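Local coordinates for protein capsid (Human calicivirus NLV/Boxer/2001/US, PDB 4RDL) that helps build the norovirus capsid and, through its protruding (P) domain, the part in this chain, which pairs into dimers, binds histo-blood group glycans such as Lewis y tetrasaccharide, at residues N18-L23 with N293-F298; V86-L91 with P102-F107; T144-L149 with Y191-T196. All coordinates share one frame; numbering follows the deposited sequence.

Contact 1 of 3, residues N18-L23 with N293-F298; sequences NIPMNL and NGVFVF
Met21 and Pro20 pack against the start of strand 295-302, joining the N-terminal end of the P domain to a strand near its C-terminus in what is, by the known norovirus fold, the P1 subdomain. The tight side is a Met-aromatic contact. With chi1 (-173°) and chi2 both anti, Met21 extends to set SD 4.1 Å from Phe296 CE2, at the ring's edge rather than over its face; the bend at chi3 turns only the terminal methyl. A long, flexible thioether suits this buried place, where Met36 and Tyr257 also press on it. The backbone locks the same region: Met21 N donates to Gly294 O over 2.9 Å, while Pro20 CA brings a C-H to that oxygen at 3.3 Å. Proline, its phi already fixed by the ring, suits the entry to the short 3-10 turn 21-23. Beside it, Pro20 CG and Val295 CG2 lie alongside each other, 4.1 Å apart. The solvent side is looser. Exposed Asn18 merely lays OD1 against Val295 CG1, and its backbone N bonds to Asn243 of the second subunit. At the other end Asn22 OD1 rests 3.5 Å from Asn293 CB, the two amide planes almost perpendicular. One water bridges the two backbones, donating to Ile19 O (2.7 Å) and accepting from Phe296 N (2.9 Å), lying in the plane of the Phe296 ring at its edge.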
loop_
_atom_site.group_PDB
_atom_site.type_symbol
_atom_site.label_atom_id
_atom_site.label_comp_id
_atom_site.label_asym_id
_atom_site.label_seq_id
_atom_site.Cartn_x
_atom_site.Cartn_y
_atom_site.Cartn_z
ATOM N N ASN A 18 12.122 -5.997 -11.024
ATOM C CA ASN A 18 11.777 -6.108 -12.428
ATOM C C ASN A 18 10.299 -5.762 -12.578
ATOM O O ASN A 18 9.488 -6.587 -13.019
ATOM C CB ASN A 18 12.015 -7.551 -12.869
ATOM C CG ASN A 18 11.706 -7.781 -14.320
ATOM O OD1 ASN A 18 11.952 -6.919 -15.162
ATOM N ND2 ASN A 18 11.169 -8.957 -14.629
ATOM N N ILE A 19 9.961 -4.551 -12.147
ATOM C CA ILE A 19 8.613 -3.994 -12.230
ATOM C C ILE A 19 8.704 -2.594 -12.828
ATOM O O ILE A 19 9.545 -1.791 -12.410
ATOM C CB ILE A 19 7.983 -3.851 -10.828
ATOM C CG1 ILE A 19 7.887 -5.205 -10.126
ATOM C CG2 ILE A 19 6.598 -3.203 -10.913
ATOM C CD1 ILE A 19 7.578 -5.104 -8.662
ATOM N N PRO A 20 7.838 -2.280 -13.803
ATOM C CA PRO A 20 7.853 -0.922 -14.358
ATOM C C PRO A 20 7.659 0.145 -13.288
ATOM O O PRO A 20 6.892 -0.034 -12.336
ATOM C CB PRO A 20 6.680 -0.930 -15.341
ATOM C CG PRO A 20 6.553 -2.362 -15.745
ATOM C CD PRO A 20 6.867 -3.144 -14.493
ATOM N N MET A 21 8.353 1.262 -13.452
ATOM C CA MET A 21 8.361 2.303 -12.438
ATOM C C MET A 21 6.953 2.762 -12.068
ATOM O O MET A 21 6.652 2.984 -10.881
ATOM C CB MET A 21 9.195 3.501 -12.902
ATOM C CG MET A 21 9.379 4.551 -11.812
ATOM S SD MET A 21 10.320 5.995 -12.340
ATOM C CE MET A 21 9.167 6.733 -13.501
ATOM N N ASN A 22 6.097 2.906 -13.078
ATOM C CA ASN A 22 4.750 3.435 -12.867
ATOM C C ASN A 22 3.746 2.446 -12.273
ATOM O O ASN A 22 2.572 2.792 -12.092
ATOM C CB ASN A 22 4.191 4.095 -14.130
ATOM C CG ASN A 22 3.907 3.103 -15.241
ATOM O OD1 ASN A 22 4.579 2.071 -15.379
ATOM N ND2 ASN A 22 2.915 3.424 -16.060
ATOM N N LEU A 23 4.218 1.242 -11.945
ATOM C CA LEU A 23 3.420 0.277 -11.192
ATOM C C LEU A 23 3.838 0.212 -9.725
ATOM O O LEU A 23 3.210 -0.484 -8.934
ATOM C CB LEU A 23 3.506 -1.125 -11.803
ATOM C CG LEU A 23 2.992 -1.266 -13.237
ATOM C CD1 LEU A 23 2.972 -2.721 -13.673
ATOM C CD2 LEU A 23 1.623 -0.645 -13.374
ATOM N N ASN A 293 7.284 4.337 -17.788
ATOM C CA ASN A 293 6.987 2.910 -17.706
ATOM C C ASN A 293 8.201 2.014 -17.963
ATOM O O ASN A 293 8.055 0.843 -18.308
ATOM C CB ASN A 293 5.835 2.533 -18.642
ATOM C CG ASN A 293 6.196 2.695 -20.106
ATOM O OD1 ASN A 293 7.174 3.360 -20.442
ATOM N ND2 ASN A 293 5.412 2.078 -20.983
ATOM N N GLY A 294 9.396 2.568 -17.785
ATOM C CA GLY A 294 10.614 1.789 -17.918
ATOM C C GLY A 294 10.853 0.900 -16.710
ATOM O O GLY A 294 10.188 1.024 -15.676
ATOM N N VAL A 295 11.830 0.013 -16.847
ATOM C CA VAL A 295 12.183 -0.951 -15.816
ATOM C C VAL A 295 13.645 -0.745 -15.442
ATOM O O VAL A 295 14.498 -0.686 -16.322
ATOM C CB VAL A 295 11.982 -2.397 -16.325
ATOM C CG1 VAL A 295 12.485 -3.395 -15.303
ATOM C CG2 VAL A 295 10.504 -2.651 -16.643
ATOM N N PHE A 296 13.934 -0.604 -14.151
ATOM C CA PHE A 296 15.324 -0.523 -13.711
ATOM C C PHE A 296 15.930 -1.917 -13.702
ATOM O O PHE A 296 15.316 -2.869 -13.217
ATOM C CB PHE A 296 15.462 0.129 -12.330
ATOM C CG PHE A 296 15.037 1.567 -12.295
ATOM C CD1 PHE A 296 15.951 2.573 -12.573
ATOM C CD2 PHE A 296 13.727 1.915 -11.984
ATOM C CE1 PHE A 296 15.573 3.903 -12.553
ATOM C CE2 PHE A 296 13.338 3.245 -11.965
ATOM C CZ PHE A 296 14.266 4.241 -12.252
ATOM N N VAL A 297 17.140 -2.024 -14.250
ATOM C CA VAL A 297 17.873 -3.278 -14.264
ATOM C C VAL A 297 19.281 -3.069 -13.712
ATOM O O VAL A 297 20.024 -2.197 -14.170
ATOM C CB VAL A 297 17.981 -3.851 -15.695
ATOM C CG1 VAL A 297 18.745 -5.169 -15.689
ATOM C CG2 VAL A 297 16.601 -4.037 -16.306
ATOM N N PHE A 298 19.645 -3.866 -12.716
ATOM C CA PHE A 298 21.004 -3.871 -12.198
ATOM C C PHE A 298 21.988 -4.452 -13.221
ATOM O O PHE A 298 21.836 -5.589 -13.677
ATOM C CB PHE A 298 21.060 -4.657 -10.889
ATOM C CG PHE A 298 22.450 -4.848 -10.353
ATOM C CD1 PHE A 298 23.214 -3.759 -9.963
ATOM C CD2 PHE A 298 22.989 -6.121 -10.225
ATOM C CE1 PHE A 298 24.494 -3.931 -9.455
ATOM C CE2 PHE A 298 24.269 -6.306 -9.721
ATOM C CZ PHE A 298 25.023 -5.209 -9.337
HETATM O O HOH W 1 12.208 -1.354 -11.941
#

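Contact 2 of 3, residues V86-L91 with P102-F107; sequences VNLAEL and PAPLGF
Leu88 lies crosswise to both Pro104 and Phe107, meeting each at about a right angle. Its CB touches Pro104 CG at 3.9 Å, and its CD1 reaches Phe107 CE1 at 3.8 Å. The branched end of leucine suits this corner, because the second methyl, CD2, also comes against Phe107 CE1. Pro104, buried and with its CB directed toward the strand, is a compact filler whose CB lies against Ala89 O, 3.6 Å away.

Glu90 approaches differently. Its chain, bent at chi2 (-72°), folds back obliquely across Leu105 and carries the carboxylate to the loop backbone. OE1 takes the N-H of Leu105 at 3.0 Å on its syn side, with the donor 18° out of the carboxylate plane. A water gives OE1 a second hydrogen at 2.7 Å, gives its other one to Leu105 O, and accepts from Leu91 N; another water joins OE2 to Ala103 O. An acidic side chain fits here because the loop and the waters offer it hydrogens at both oxygens.

The loop is held in shape by a type II turn from Pro104 to Phe107. Gly106 takes the third position with a positive phi of 87°, where a CB would press on the carbonyl oxygen of Leu105 and crowd Leu91 CD1. Leu91 lays that methyl against Leu105 O.

Strand 83-89 runs between strands 72-80 and 151-154 of the antiparallel sheet, and the loop lies over it: Phe107 reaches Met73 on one neighbour and Val152 on the other.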
loop_
_atom_site.group_PDB
_atom_site.type_symbol
_atom_site.label_atom_id
_atom_site.label_comp_id
_atom_site.label_asym_id
_atom_site.label_seq_id
_atom_site.Cartn_x
_atom_site.Cartn_y
_atom_site.Cartn_z
ATOM N N VAL A 86 -3.301 11.510 20.643
ATOM C CA VAL A 86 -3.209 10.069 20.459
ATOM C C VAL A 86 -1.964 9.530 21.161
ATOM O O VAL A 86 -0.865 10.090 21.008
ATOM C CB VAL A 86 -3.177 9.680 18.954
ATOM C CG1 VAL A 86 -2.874 8.198 18.792
ATOM C CG2 VAL A 86 -4.495 10.037 18.284
ATOM N N ASN A 87 -2.153 8.465 21.947
ATOM C CA ASN A 87 -1.051 7.652 22.443
ATOM C C ASN A 87 -0.713 6.623 21.385
ATOM O O ASN A 87 -1.509 5.721 21.118
ATOM C CB ASN A 87 -1.439 6.944 23.750
ATOM C CG ASN A 87 -1.581 7.902 24.907
ATOM O OD1 ASN A 87 -0.696 8.712 25.161
ATOM N ND2 ASN A 87 -2.718 7.830 25.607
ATOM N N LEU A 88 0.465 6.756 20.786
ATOM C CA LEU A 88 0.823 5.984 19.601
ATOM C C LEU A 88 1.242 4.548 19.888
ATOM O O LEU A 88 1.821 4.241 20.935
ATOM C CB LEU A 88 1.943 6.693 18.838
ATOM C CG LEU A 88 1.619 8.066 18.244
ATOM C CD1 LEU A 88 2.898 8.807 17.840
ATOM C CD2 LEU A 88 0.673 7.917 17.054
ATOM N N ALA A 89 0.936 3.682 18.927
ATOM C CA ALA A 89 1.414 2.312 18.898
ATOM C C ALA A 89 1.912 2.004 17.487
ATOM O O ALA A 89 1.730 2.810 16.563
ATOM C CB ALA A 89 0.285 1.349 19.291
ATOM N N GLU A 90 2.531 0.841 17.301
ATOM C CA GLU A 90 2.813 0.383 15.940
ATOM C C GLU A 90 1.497 0.032 15.240
ATOM O O GLU A 90 0.480 -0.221 15.899
ATOM C CB GLU A 90 3.755 -0.816 15.955
ATOM C CG GLU A 90 5.083 -0.549 16.654
ATOM C CD GLU A 90 6.018 0.374 15.867
ATOM O OE1 GLU A 90 5.829 0.544 14.642
ATOM O OE2 GLU A 90 6.949 0.939 16.482
ATOM N N LEU A 91 1.516 -0.002 13.910
ATOM C CA LEU A 91 0.288 -0.186 13.137
ATOM C C LEU A 91 -0.406 -1.532 13.377
ATOM O O LEU A 91 -1.604 -1.663 13.146
ATOM C CB LEU A 91 0.559 0.022 11.649
ATOM C CG LEU A 91 0.935 1.459 11.278
ATOM C CD1 LEU A 91 1.328 1.542 9.795
ATOM C CD2 LEU A 91 -0.194 2.413 11.580
ATOM N N PRO A 102 12.528 6.820 15.326
ATOM C CA PRO A 102 12.062 8.203 15.507
ATOM C C PRO A 102 10.574 8.299 15.832
ATOM O O PRO A 102 10.163 9.226 16.526
ATOM C CB PRO A 102 12.358 8.855 14.154
ATOM C CG PRO A 102 13.449 8.022 13.567
ATOM C CD PRO A 102 13.170 6.621 14.016
ATOM N N ALA A 103 9.788 7.350 15.331
ATOM C CA ALA A 103 8.356 7.312 15.562
ATOM C C ALA A 103 7.924 5.918 15.152
ATOM O O ALA A 103 8.741 5.150 14.639
ATOM C CB ALA A 103 7.647 8.376 14.701
ATOM N N PRO A 104 6.652 5.563 15.386
ATOM C CA PRO A 104 6.215 4.245 14.913
ATOM C C PRO A 104 6.474 4.070 13.414
ATOM O O PRO A 104 6.452 5.046 12.650
ATOM C CB PRO A 104 4.713 4.265 15.191
ATOM C CG PRO A 104 4.569 5.201 16.362
ATOM C CD PRO A 104 5.588 6.281 16.114
ATOM N N LEU A 105 6.707 2.834 12.984
ATOM C CA LEU A 105 6.983 2.594 11.572
ATOM C C LEU A 105 5.822 3.062 10.695
ATOM O O LEU A 105 4.651 2.885 11.050
ATOM C CB LEU A 105 7.293 1.119 11.317
ATOM C CG LEU A 105 8.446 0.571 12.158
ATOM C CD1 LEU A 105 8.762 -0.866 11.746
ATOM C CD2 LEU A 105 9.683 1.454 12.006
ATOM N N GLY A 106 6.149 3.673 9.557
ATOM C CA GLY A 106 5.144 4.176 8.626
ATOM C C GLY A 106 4.652 5.589 8.923
ATOM O O GLY A 106 3.990 6.206 8.095
ATOM N N PHE A 107 4.970 6.111 10.104
ATOM C CA PHE A 107 4.489 7.426 10.521
ATOM C C PHE A 107 4.808 8.479 9.447
ATOM O O PHE A 107 5.908 8.493 8.910
ATOM C CB PHE A 107 5.151 7.808 11.851
ATOM C CG PHE A 107 4.468 8.939 12.574
ATOM C CD1 PHE A 107 3.470 8.685 13.515
ATOM C CD2 PHE A 107 4.829 10.253 12.335
ATOM C CE1 PHE A 107 2.842 9.725 14.188
ATOM C CE2 PHE A 107 4.209 11.301 13.009
ATOM C CZ PHE A 107 3.217 11.039 13.939
HETATM O O HOH W 2 3.992 0.697 12.646
HETATM O O HOH W 3 9.124 2.099 15.534
#

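Contact 3 of 3, residues T144-L149 with Y191-T196; sequences TFAPHL and YGSNLT
At the 145-146 edge of the seven-stranded antiparallel sheet, the 3-10 turn 147-149 sits on residues 191-196 of the loop after strand 167-177. The carbonyl of Tyr191 is the central acceptor: His148 N donates to it over 3.0 Å. Packing round this oxygen is close, with His148 CB at 3.1 Å and Pro147 CD at 3.3 Å. Pro147 suits the spot because its ring is compact and rigid: CG meets the edge of the Tyr191 ring at CD1, roughly crosswise, while CD lies over the centre of the Phe145 ring.

His148, with CG anti to the backbone N (chi1 -172°), sends its imidazole along the loop, where Thr196 CG2 abuts its edge in plane, 3.8 Å from CD2. Its ND1 is satisfied by Ser101 O. Leu149 CD2 and Leu195 CD2 touch obliquely at 3.7 Å on the more exposed side. The loop folds at Gly192, where a side chain would run into Thr196 O. Ser193 sets CB against Ala146 CB and bonds through OG to Ala143 O.

A short, weakly bonded edge strand, followed by a 3-10 turn and fastened to a loop, is in keeping with the loop-rich P2 subdomain of norovirus capsids.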
loop_
_atom_site.group_PDB
_atom_site.type_symbol
_atom_site.label_atom_id
_atom_site.label_comp_id
_atom_site.label_asym_id
_atom_site.label_seq_id
_atom_site.Cartn_x
_atom_site.Cartn_y
_atom_site.Cartn_z
ATOM N N THR A 144 3.876 19.901 21.511
ATOM C CA THR A 144 2.867 18.860 21.671
ATOM C C THR A 144 2.890 17.827 20.537
ATOM O O THR A 144 2.177 16.825 20.586
ATOM C CB THR A 144 1.464 19.460 21.797
ATOM O OG1 THR A 144 1.284 20.474 20.799
ATOM C CG2 THR A 144 1.289 20.090 23.170
ATOM N N PHE A 145 3.693 18.075 19.505
ATOM C CA PHE A 145 3.977 17.047 18.509
ATOM C C PHE A 145 5.201 16.285 19.010
ATOM O O PHE A 145 6.331 16.755 18.880
ATOM C CB PHE A 145 4.225 17.678 17.129
ATOM C CG PHE A 145 4.605 16.687 16.057
ATOM C CD1 PHE A 145 3.660 15.817 15.525
ATOM C CD2 PHE A 145 5.905 16.629 15.577
ATOM C CE1 PHE A 145 4.008 14.903 14.535
ATOM C CE2 PHE A 145 6.260 15.721 14.585
ATOM C CZ PHE A 145 5.311 14.853 14.064
ATOM N N ALA A 146 4.969 15.120 19.615
ATOM C CA ALA A 146 6.038 14.395 20.289
ATOM C C ALA A 146 5.972 12.885 20.016
ATOM O O ALA A 146 5.989 12.075 20.949
ATOM C CB ALA A 146 5.991 14.677 21.804
ATOM N N PRO A 147 5.911 12.495 18.733
ATOM C CA PRO A 147 5.689 11.071 18.446
ATOM C C PRO A 147 6.797 10.165 18.996
ATOM O O PRO A 147 6.525 9.029 19.374
ATOM C CB PRO A 147 5.635 11.022 16.912
ATOM C CG PRO A 147 6.388 12.262 16.458
ATOM C CD PRO A 147 6.015 13.300 17.503
ATOM N N HIS A 148 8.026 10.669 19.053
ATOM C CA HIS A 148 9.143 9.901 19.592
ATOM C C HIS A 148 8.921 9.603 21.075
ATOM O O HIS A 148 9.430 8.608 21.600
ATOM C CB HIS A 148 10.448 10.677 19.400
ATOM C CG HIS A 148 11.682 9.906 19.754
ATOM N ND1 HIS A 148 11.993 8.691 19.180
ATOM C CD2 HIS A 148 12.702 10.196 20.594
ATOM C CE1 HIS A 148 13.144 8.260 19.663
ATOM N NE2 HIS A 148 13.596 9.154 20.523
ATOM N N LEU A 149 8.173 10.481 21.743
ATOM C CA LEU A 149 7.827 10.314 23.156
ATOM C C LEU A 149 6.537 9.515 23.312
ATOM O O LEU A 149 6.132 9.188 24.426
ATOM C CB LEU A 149 7.660 11.674 23.842
ATOM C CG LEU A 149 8.914 12.497 24.119
ATOM C CD1 LEU A 149 9.651 12.828 22.834
ATOM C CD2 LEU A 149 8.549 13.769 24.868
ATOM N N TYR A 191 10.485 15.034 15.703
ATOM C CA TYR A 191 9.861 13.888 16.365
ATOM C C TYR A 191 9.993 13.867 17.885
ATOM O O TYR A 191 9.098 13.386 18.579
ATOM C CB TYR A 191 10.450 12.587 15.831
ATOM C CG TYR A 191 10.251 12.331 14.355
ATOM C CD1 TYR A 191 9.074 11.756 13.877
ATOM C CD2 TYR A 191 11.263 12.609 13.448
ATOM C CE1 TYR A 191 8.902 11.499 12.527
ATOM C CE2 TYR A 191 11.100 12.356 12.103
ATOM C CZ TYR A 191 9.927 11.800 11.647
ATOM O OH TYR A 191 9.795 11.548 10.308
ATOM N N GLY A 192 11.129 14.350 18.390
ATOM C CA GLY A 192 11.414 14.326 19.815
ATOM C C GLY A 192 11.032 15.595 20.552
ATOM O O GLY A 192 11.455 15.810 21.692
ATOM N N SER A 193 10.224 16.439 19.915
ATOM C CA SER A 193 9.742 17.657 20.562
ATOM C C SER A 193 10.933 18.476 21.084
ATOM O O SER A 193 11.960 18.576 20.407
ATOM C CB SER A 193 8.751 17.299 21.677
ATOM O OG SER A 193 8.222 18.448 22.315
ATOM N N ASN A 194 10.813 19.056 22.278
ATOM C CA ASN A 194 11.939 19.799 22.859
ATOM C C ASN A 194 12.785 18.957 23.812
ATOM O O ASN A 194 13.706 19.472 24.457
ATOM C CB ASN A 194 11.463 21.067 23.578
ATOM C CG ASN A 194 10.790 22.056 22.640
ATOM O OD1 ASN A 194 11.041 22.061 21.434
ATOM N ND2 ASN A 194 9.926 22.902 23.192
ATOM N N LEU A 195 12.487 17.663 23.888
ATOM C CA LEU A 195 13.148 16.786 24.858
ATOM C C LEU A 195 14.470 16.232 24.347
ATOM O O LEU A 195 15.486 16.270 25.045
ATOM C CB LEU A 195 12.228 15.634 25.270
ATOM C CG LEU A 195 12.845 14.613 26.232
ATOM C CD1 LEU A 195 13.240 15.271 27.561
ATOM C CD2 LEU A 195 11.889 13.450 26.471
ATOM N N THR A 196 14.456 15.709 23.130
ATOM C CA THR A 196 15.641 15.060 22.593
ATOM C C THR A 196 15.591 15.004 21.076
ATOM O O THR A 196 14.519 15.078 20.474
ATOM C CB THR A 196 15.761 13.629 23.137
ATOM O OG1 THR A 196 16.996 13.051 22.702
ATOM C CG2 THR A 196 14.598 12.775 22.649
#

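Contacts 2 and 3 are neighbours on one sheet, their centres 12 Å apart. They touch where Leu88 CD1 meets Pro147 CB at 3.6 Å and where Ala103 packs on Tyr191, so that the loops of 102-107 and 191-196 cover adjoining parts of it. Contact 1 lies across the chain's centre, about 31 and 38 Å from them between centres, where the N-terminal loop packs on a strand of the other sheet and also meets the second subunit. Contact 3 is the more buried and draws on one backbone bond and apolar packing. Contact 2, partly buried, adds a carboxylate and bridging waters. Contact 1, also partly buried, pairs a sulfur-aromatic interior with an exposed asparagine end.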